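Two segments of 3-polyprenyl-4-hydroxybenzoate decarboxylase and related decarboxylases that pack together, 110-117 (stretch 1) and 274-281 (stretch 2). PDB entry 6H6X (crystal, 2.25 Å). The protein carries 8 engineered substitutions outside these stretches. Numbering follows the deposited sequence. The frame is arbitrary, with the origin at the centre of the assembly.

Stretch 1 (110-117) NIDLLKML
Stretch 2 274-281: EVTAVTHR

The two stretches, from one chain and at least 162 residues apart in sequence at every contact, meet mainly through apolar side chains, with contacts to the strand backbone and the H280 ring as well; no hydrogen bond crosses between them. Together they bury 324 Å². Stretch 2 is extended, a strand from 274 to 280 that begins earlier in the chain (V275 -96/130, A277 -174/160, V278 -138/132), with T276 (phi/psi -107/-9) departing from regular extended values. Stretch 1 enters as a loop, with N110 at 55/53, I111 at -81/123 and D112 at -131/103, then forms a short helix from L113 (-63/-50) to M116 (-79/-36); L117 (-126/136) leaves helical geometry. The closest register point is I111 to A277, whose CA atoms lie 7.2 Å apart. Both segments then advance in the same general sense, so that I111 meets 275-278 and M116 meets V278 and H280.

I111 has the largest area covered by the other stretch, 70 Å². Its CB points toward the strand, and with chi1 m (-67°) and chi2 t (162°) CD1 reaches the backbone, 3.7 Å from both T276 C and A277 N. Its other branch places CG2 3.8 Å from V275 CG2 and 4.1 Å from V278 CG2, so a beta-branched chain suits a site flanked by backbone and valines. The CB atoms of T276 and A277 point away, leaving their peptide link accessible to CD1.

V275 and V278, compact and buried, both point toward stretch 1. V278 is t (171°), whereas V275 has chi1 near -1°, an eclipsed value outside the usual wells. L113 starts sideways, but its m,t conformation (-69°, 178°) carries its end nearer: CD1 lies 4.0 Å from V275 CG1 and CD2 3.7 Å from V278 CG2. The branched leucine thus touches both valines, and its buried, apolar character suits this position.

M116 points toward the strand and uses chi1 m (-62°), chi2 t (171°) and chi3 p (58°). Its flexible thioether chain brings CE within 3.4 Å of V278 CG1, a tight approach, and 3.9 Å from H280 CD2, oblique to the imidazole. H280 points toward stretch 1 with chi1 p (62°) and chi2 84°; its ND1 donates to R281 O at a very short 2.4 Å.

The CA-to-CB bond of D112 points away from the strand, and its carboxylate, suited to capping, caps the helix. With chi1 t (-166°), D112 OD1 accepts a weak capping bond from K115 N at 3.4 Å, while K115 NZ makes a long salt bridge to D112 OD2 at 3.6 Å. Backbone bonds from M116 N to D112 O (3.1 Å) and L117 N to L113 O (2.9 Å) support the turn that presents L113 and M116 to the strand.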

# COMPACT_ATOMS: atom_id res chain seq x y z
N ASN B 110 -8.83 4.29 50.35
CA ASN B 110 -8.24 5.52 49.77
C ASN B 110 -7.67 5.26 48.36
O ASN B 110 -6.51 5.54 48.03
CB ASN B 110 -7.22 6.15 50.73
CG ASN B 110 -7.88 6.70 51.99
OD1 ASN B 110 -8.86 7.45 51.90
ND2 ASN B 110 -7.36 6.34 53.16
N ILE B 111 -8.54 4.70 47.53
CA ILE B 111 -8.14 4.26 46.20
C ILE B 111 -8.14 5.47 45.31
O ILE B 111 -9.18 6.13 45.16
CB ILE B 111 -9.14 3.25 45.61
CG1 ILE B 111 -9.12 1.94 46.40
CG2 ILE B 111 -8.83 2.99 44.14
CD1 ILE B 111 -10.35 1.07 46.17
N ASP B 112 -6.99 5.74 44.69
CA ASP B 112 -6.87 6.80 43.68
C ASP B 112 -6.16 6.25 42.43
O ASP B 112 -4.91 6.12 42.42
CB ASP B 112 -6.13 8.03 44.26
CG ASP B 112 -6.28 9.30 43.38
OD1 ASP B 112 -6.37 9.21 42.13
OD2 ASP B 112 -6.28 10.40 43.95
N LEU B 113 -6.95 5.97 41.38
CA LEU B 113 -6.42 5.27 40.19
C LEU B 113 -5.34 6.07 39.48
O LEU B 113 -4.24 5.55 39.22
CB LEU B 113 -7.52 4.88 39.22
CG LEU B 113 -8.50 3.79 39.65
CD1 LEU B 113 -9.52 3.61 38.55
CD2 LEU B 113 -7.82 2.45 39.95
N LEU B 114 -5.63 7.34 39.21
CA LEU B 114 -4.63 8.23 38.59
C LEU B 114 -3.36 8.45 39.38
O LEU B 114 -2.32 8.72 38.76
CB LEU B 114 -5.21 9.60 38.20
CG LEU B 114 -5.64 9.80 36.74
CD1 LEU B 114 -5.79 11.30 36.45
CD2 LEU B 114 -4.68 9.18 35.72
N LYS B 115 -3.42 8.37 40.71
CA LYS B 115 -2.19 8.44 41.51
C LYS B 115 -1.36 7.17 41.38
O LYS B 115 -0.14 7.24 41.33
CB LYS B 115 -2.46 8.71 43.00
CG LYS B 115 -2.74 10.18 43.36
CD LYS B 115 -1.92 10.67 44.56
CE LYS B 115 -2.29 9.99 45.87
NZ LYS B 115 -3.63 10.37 46.41
N MET B 116 -2.01 6.00 41.33
CA MET B 116 -1.27 4.73 41.28
C MET B 116 -0.73 4.39 39.90
O MET B 116 0.37 3.81 39.77
CB MET B 116 -2.16 3.57 41.69
CG MET B 116 -2.70 3.63 43.10
SD MET B 116 -3.93 2.34 43.32
CE MET B 116 -2.93 0.94 42.92
N LEU B 117 -1.49 4.73 38.87
CA LEU B 117 -1.26 4.15 37.55
C LEU B 117 -1.09 5.21 36.47
O LEU B 117 -1.86 6.19 36.39
CB LEU B 117 -2.42 3.26 37.17
CG LEU B 117 -2.73 2.10 38.13
CD1 LEU B 117 -3.93 1.34 37.61
CD2 LEU B 117 -1.52 1.18 38.33
N GLU B 274 -17.92 1.87 39.91
CA GLU B 274 -17.27 2.23 41.17
C GLU B 274 -16.24 1.16 41.49
O GLU B 274 -16.57 -0.03 41.50
CB GLU B 274 -18.31 2.31 42.31
CG GLU B 274 -17.74 2.47 43.72
CD GLU B 274 -18.81 2.77 44.79
OE1 GLU B 274 -18.90 2.02 45.80
OE2 GLU B 274 -19.58 3.75 44.65
N VAL B 275 -15.02 1.56 41.79
CA VAL B 275 -13.96 0.60 42.07
C VAL B 275 -13.84 0.38 43.58
O VAL B 275 -13.79 1.35 44.36
CB VAL B 275 -12.63 0.88 41.30
CG1 VAL B 275 -12.70 2.09 40.41
CG2 VAL B 275 -11.38 0.90 42.18
N THR B 276 -13.84 -0.90 43.96
CA THR B 276 -13.80 -1.34 45.35
C THR B 276 -12.45 -1.92 45.78
O THR B 276 -12.23 -2.12 46.96
CB THR B 276 -14.91 -2.34 45.64
OG1 THR B 276 -14.77 -3.49 44.80
CG2 THR B 276 -16.28 -1.69 45.37
N ALA B 277 -11.54 -2.15 44.84
CA ALA B 277 -10.20 -2.59 45.16
C ALA B 277 -9.31 -2.65 43.93
O ALA B 277 -9.79 -2.76 42.82
CB ALA B 277 -10.24 -3.98 45.81
N VAL B 278 -8.01 -2.64 44.17
CA VAL B 278 -7.01 -2.74 43.18
C VAL B 278 -5.97 -3.67 43.72
O VAL B 278 -5.54 -3.47 44.81
CB VAL B 278 -6.29 -1.38 42.93
CG1 VAL B 278 -5.08 -1.56 42.01
CG2 VAL B 278 -7.25 -0.36 42.34
N THR B 279 -5.53 -4.67 42.95
CA THR B 279 -4.39 -5.51 43.35
C THR B 279 -3.42 -5.56 42.21
O THR B 279 -3.79 -5.46 41.04
CB THR B 279 -4.80 -6.98 43.75
OG1 THR B 279 -5.09 -7.78 42.60
CG2 THR B 279 -6.06 -6.99 44.63
N HIS B 280 -2.16 -5.72 42.54
CA HIS B 280 -1.15 -5.74 41.53
C HIS B 280 0.07 -6.47 41.95
O HIS B 280 0.29 -6.69 43.13
CB HIS B 280 -0.82 -4.32 41.02
CG HIS B 280 -0.26 -3.39 42.04
ND1 HIS B 280 1.08 -3.35 42.36
CD2 HIS B 280 -0.86 -2.42 42.77
CE1 HIS B 280 1.27 -2.41 43.28
NE2 HIS B 280 0.10 -1.84 43.56
N ARG B 281 0.84 -6.89 40.96
CA ARG B 281 2.20 -7.29 41.20
C ARG B 281 3.02 -6.16 41.84
O ARG B 281 2.80 -4.92 41.61
CB ARG B 281 2.91 -7.64 39.91
CG ARG B 281 2.50 -8.94 39.29
CD ARG B 281 3.30 -9.15 38.06
NE ARG B 281 2.89 -10.32 37.34
CZ ARG B 281 3.63 -11.42 37.13
NH1 ARG B 281 4.87 -11.55 37.58
NH2 ARG B 281 3.10 -12.45 36.45